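Local coordinates for protein predicted acetamidase/formamidase (Thermoanaerobacter tengcongensis, PDB 3TKK) that probably hydrolyses carbon-nitrogen bonds of linear amides other than peptides, as expected of the acetamidase/formamidase family, and binds zinc and calcium ions, at residues H246-L251 / F287-W292. Sequence-based numbering, arbitrary orientation.
Sequences HDMAEL and FSLPNW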
ATOM      1  N   HIS A 246       9.608  10.154   6.463  1.00 23.79           N
ATOM      2  CA  HIS A 246      10.463  10.987   7.261  1.00 26.09           C
ATOM      3  C   HIS A 246      10.405  10.679   8.746  1.00 24.90           C
ATOM      4  O   HIS A 246      11.454  10.785   9.413  1.00 26.03           O
ATOM      5  CB  HIS A 246      10.201  12.529   7.020  1.00 27.05           C
ATOM      6  CG  HIS A 246      10.680  13.007   5.683  1.00 28.36           C
ATOM      7  ND1 HIS A 246      11.896  13.630   5.509  1.00 31.82           N
ATOM      8  CD2 HIS A 246      10.066  13.047   4.479  1.00 26.06           C
ATOM      9  CE1 HIS A 246      12.071  13.912   4.235  1.00 28.16           C
ATOM     10  NE2 HIS A 246      10.948  13.628   3.610  1.00 31.33           N
ATOM     11  N   ASP A 247       9.218  10.304   9.281  1.00 23.72           N
ATOM     12  CA  ASP A 247       9.071  10.128  10.701  1.00 23.72           C
ATOM     13  C   ASP A 247       9.825   8.820  11.008  1.00 24.12           C
ATOM     14  O   ASP A 247      10.489   8.769  12.030  1.00 24.82           O
ATOM     15  CB  ASP A 247       7.582  10.024  11.205  1.00 22.51           C
ATOM     16  CG  ASP A 247       6.824  11.380  11.149  1.00 25.70           C
ATOM     17  OD1 ASP A 247       7.428  12.513  11.189  1.00 23.50           O
ATOM     18  OD2 ASP A 247       5.598  11.293  11.054  1.00 21.71           O
ATOM     19  N   MET A 248       9.677   7.771  10.178  1.00 23.46           N
ATOM     20  CA  MET A 248      10.484   6.599  10.327  1.00 24.01           C
ATOM     21  C   MET A 248      11.995   6.847  10.182  1.00 25.78           C
ATOM     22  O   MET A 248      12.786   6.153  10.901  1.00 26.41           O
ATOM     23  CB  MET A 248      10.083   5.434   9.405  1.00 24.19           C
ATOM     24  CG  MET A 248      10.720   4.118   9.844  1.00 23.95           C
ATOM     25  SD  MET A 248       9.967   3.270  11.225  1.00 24.38           S
ATOM     26  CE  MET A 248       8.638   2.304  10.388  1.00 22.27           C
ATOM     27  N   ALA A 249      12.408   7.747   9.258  1.00 25.98           N
ATOM     28  CA  ALA A 249      13.836   8.035   9.062  1.00 27.57           C
ATOM     29  C   ALA A 249      14.410   8.737  10.343  1.00 29.43           C
ATOM     30  O   ALA A 249      15.565   8.523  10.791  1.00 33.06           O
ATOM     31  CB  ALA A 249      14.068   8.926   7.817  1.00 27.92           C
ATOM     32  N   GLU A 250      13.642   9.653  10.898  1.00 29.61           N
ATOM     33  CA  GLU A 250      14.043  10.272  12.151  1.00 32.18           C
ATOM     34  C   GLU A 250      14.147   9.243  13.332  1.00 29.40           C
ATOM     35  O   GLU A 250      15.076   9.339  14.138  1.00 30.55           O
ATOM     36  CB  GLU A 250      13.119  11.484  12.445  1.00 33.41           C
ATOM     37  CG  GLU A 250      13.380  12.197  13.738  1.00 40.10           C
ATOM     38  CD  GLU A 250      14.537  13.195  13.654  1.00 44.95           C
ATOM     39  OE1 GLU A 250      15.192  13.301  12.566  1.00 47.14           O
ATOM     40  OE2 GLU A 250      14.791  13.902  14.696  1.00 48.92           O
ATOM     41  N   LEU A 251      13.222   8.285  13.465  1.00 29.31           N
ATOM     42  CA  LEU A 251      13.361   7.253  14.494  1.00 29.22           C
ATOM     43  C   LEU A 251      14.686   6.584  14.292  1.00 30.05           C
ATOM     44  O   LEU A 251      15.430   6.385  15.242  1.00 30.78           O
ATOM     45  CB  LEU A 251      12.316   6.153  14.465  1.00 30.27           C
ATOM     46  CG  LEU A 251      11.046   6.243  15.353  1.00 35.11           C
ATOM     47  CD1 LEU A 251      11.124   7.203  16.606  1.00 31.86           C
ATOM     48  CD2 LEU A 251       9.722   6.405  14.557  1.00 32.08           C
ATOM     49  N   PHE A 287       4.150   3.916   6.624  1.00 20.13           N
ATOM     50  CA  PHE A 287       5.389   3.218   6.200  1.00 19.97           C
ATOM     51  C   PHE A 287       5.812   2.088   7.128  1.00 21.13           C
ATOM     52  O   PHE A 287       6.031   2.283   8.318  1.00 19.86           O
ATOM     53  CB  PHE A 287       6.516   4.252   6.042  1.00 19.93           C
ATOM     54  CG  PHE A 287       7.773   3.649   5.429  1.00 22.84           C
ATOM     55  CD1 PHE A 287       7.795   3.343   4.075  1.00 21.02           C
ATOM     56  CD2 PHE A 287       8.940   3.493   6.183  1.00 21.82           C
ATOM     57  CE1 PHE A 287       8.892   2.759   3.472  1.00 21.66           C
ATOM     58  CE2 PHE A 287      10.074   2.909   5.545  1.00 22.78           C
ATOM     59  CZ  PHE A 287      10.079   2.611   4.197  1.00 22.71           C
ATOM     60  N   SER A 288       5.963   0.875   6.593  1.00 19.79           N
ATOM     61  CA  SER A 288       6.018  -0.278   7.457  1.00 20.21           C
ATOM     62  C   SER A 288       7.364  -0.942   7.274  1.00 22.34           C
ATOM     63  O   SER A 288       7.750  -1.207   6.122  1.00 23.58           O
ATOM     64  CB  SER A 288       4.966  -1.205   6.889  1.00 20.31           C
ATOM     65  OG  SER A 288       4.844  -2.390   7.564  1.00 22.65           O
ATOM     66  N   LEU A 289       8.018  -1.373   8.382  1.00 24.51           N
ATOM     67  CA  LEU A 289       9.233  -2.209   8.387  1.00 23.51           C
ATOM     68  C   LEU A 289       8.993  -3.493   9.204  1.00 27.00           C
ATOM     69  O   LEU A 289       8.220  -3.501  10.127  1.00 27.73           O
ATOM     70  CB  LEU A 289      10.410  -1.457   8.996  1.00 24.45           C
ATOM     71  CG  LEU A 289      10.944  -0.379   8.062  1.00 24.44           C
ATOM     72  CD1 LEU A 289      11.604   0.807   8.853  1.00 24.97           C
ATOM     73  CD2 LEU A 289      11.961  -1.068   7.066  1.00 25.47           C
ATOM     74  N   PRO A 290       9.643  -4.570   8.837  1.00 27.31           N
ATOM     75  CA  PRO A 290       9.603  -5.767   9.645  1.00 27.20           C
ATOM     76  C   PRO A 290      10.139  -5.482  11.033  1.00 27.75           C
ATOM     77  O   PRO A 290      11.178  -4.908  11.187  1.00 28.03           O
ATOM     78  CB  PRO A 290      10.564  -6.746   8.901  1.00 29.29           C
ATOM     79  CG  PRO A 290      10.594  -6.276   7.513  1.00 27.71           C
ATOM     80  CD  PRO A 290      10.556  -4.700   7.695  1.00 28.71           C
ATOM     81  N   ASN A 291       9.495  -5.994  12.080  1.00 32.32           N
ATOM     82  CA  ASN A 291      10.028  -5.806  13.440  1.00 30.80           C
ATOM     83  C   ASN A 291      11.465  -6.273  13.643  1.00 33.65           C
ATOM     84  O   ASN A 291      12.198  -5.697  14.436  1.00 33.56           O
ATOM     85  CB  ASN A 291       9.135  -6.480  14.470  1.00 31.47           C
ATOM     86  CG  ASN A 291       7.774  -5.862  14.524  1.00 26.08           C
ATOM     87  OD1 ASN A 291       7.564  -4.657  14.160  1.00 30.89           O
ATOM     88  ND2 ASN A 291       6.852  -6.587  15.069  1.00 26.03           N
ATOM     89  N   TRP A 292      11.919  -7.316  12.957  1.00 38.28           N
ATOM     90  CA  TRP A 292      13.260  -7.814  13.366  1.00 38.28           C
ATOM     91  C   TRP A 292      14.379  -6.835  12.899  1.00 39.62           C
ATOM     92  O   TRP A 292      15.491  -6.780  13.445  1.00 40.46           O
ATOM     93  CB  TRP A 292      13.501  -9.231  12.846  1.00 41.16           C
ATOM     94  CG  TRP A 292      13.583  -9.304  11.363  1.00 40.74           C
ATOM     95  CD1 TRP A 292      12.551  -9.351  10.483  1.00 36.94           C
ATOM     96  CD2 TRP A 292      14.793  -9.349  10.576  1.00 43.18           C
ATOM     97  NE1 TRP A 292      13.041  -9.351   9.192  1.00 40.17           N
ATOM     98  CE2 TRP A 292      14.415  -9.403   9.237  1.00 42.48           C
ATOM     99  CE3 TRP A 292      16.163  -9.350  10.894  1.00 47.69           C
ATOM    100  CZ2 TRP A 292      15.343  -9.473   8.210  1.00 45.30           C
ATOM    101  CZ3 TRP A 292      17.084  -9.426   9.873  1.00 48.06           C
ATOM    102  CH2 TRP A 292      16.666  -9.453   8.540  1.00 46.43           C
TER
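The backbone O of Phe-287 is met by the methyl CE of Met-248 at 3.3 Å, an approach by carbon and so not a conventional hydrogen bond. Of segment 246-251, Met-248 alone makes the contact, and its chain lies against both Phe-287 and Leu-289, alternate residues of strand 283-290 whose side chains share one sheet face. CB of Met-248 points toward the strand, and CG, anti to the backbone N (chi1 -165°), is carried to Leu-289 CD1; bends at chi2 (79°) and chi3 (85°) fold the methyl back onto the Phe-287 carbonyl. CB meets the Phe-287 ring at its edge, near the ring plane, 3.9 Å from CD2. Leu-289 touches by a single branch, CD1, 3.6 Å from CG of Met-248, 3.8 Å from SD and 3.7 Å from CE. Ala-244 and Val-245 of helix 237-255 also touch Phe-287, and Phe-252 touches Leu-289. Phe-267 of helix 260-270 packs on all three side chains, while Thr-230 of strand 227-234 touches Met-248 and Phe-287. Three buried residues and 157 Å² of surface, both sides summed, thus join helix to sheet through dispersion and hydrophobic burial, shape rather than directional polar bonding setting the fit.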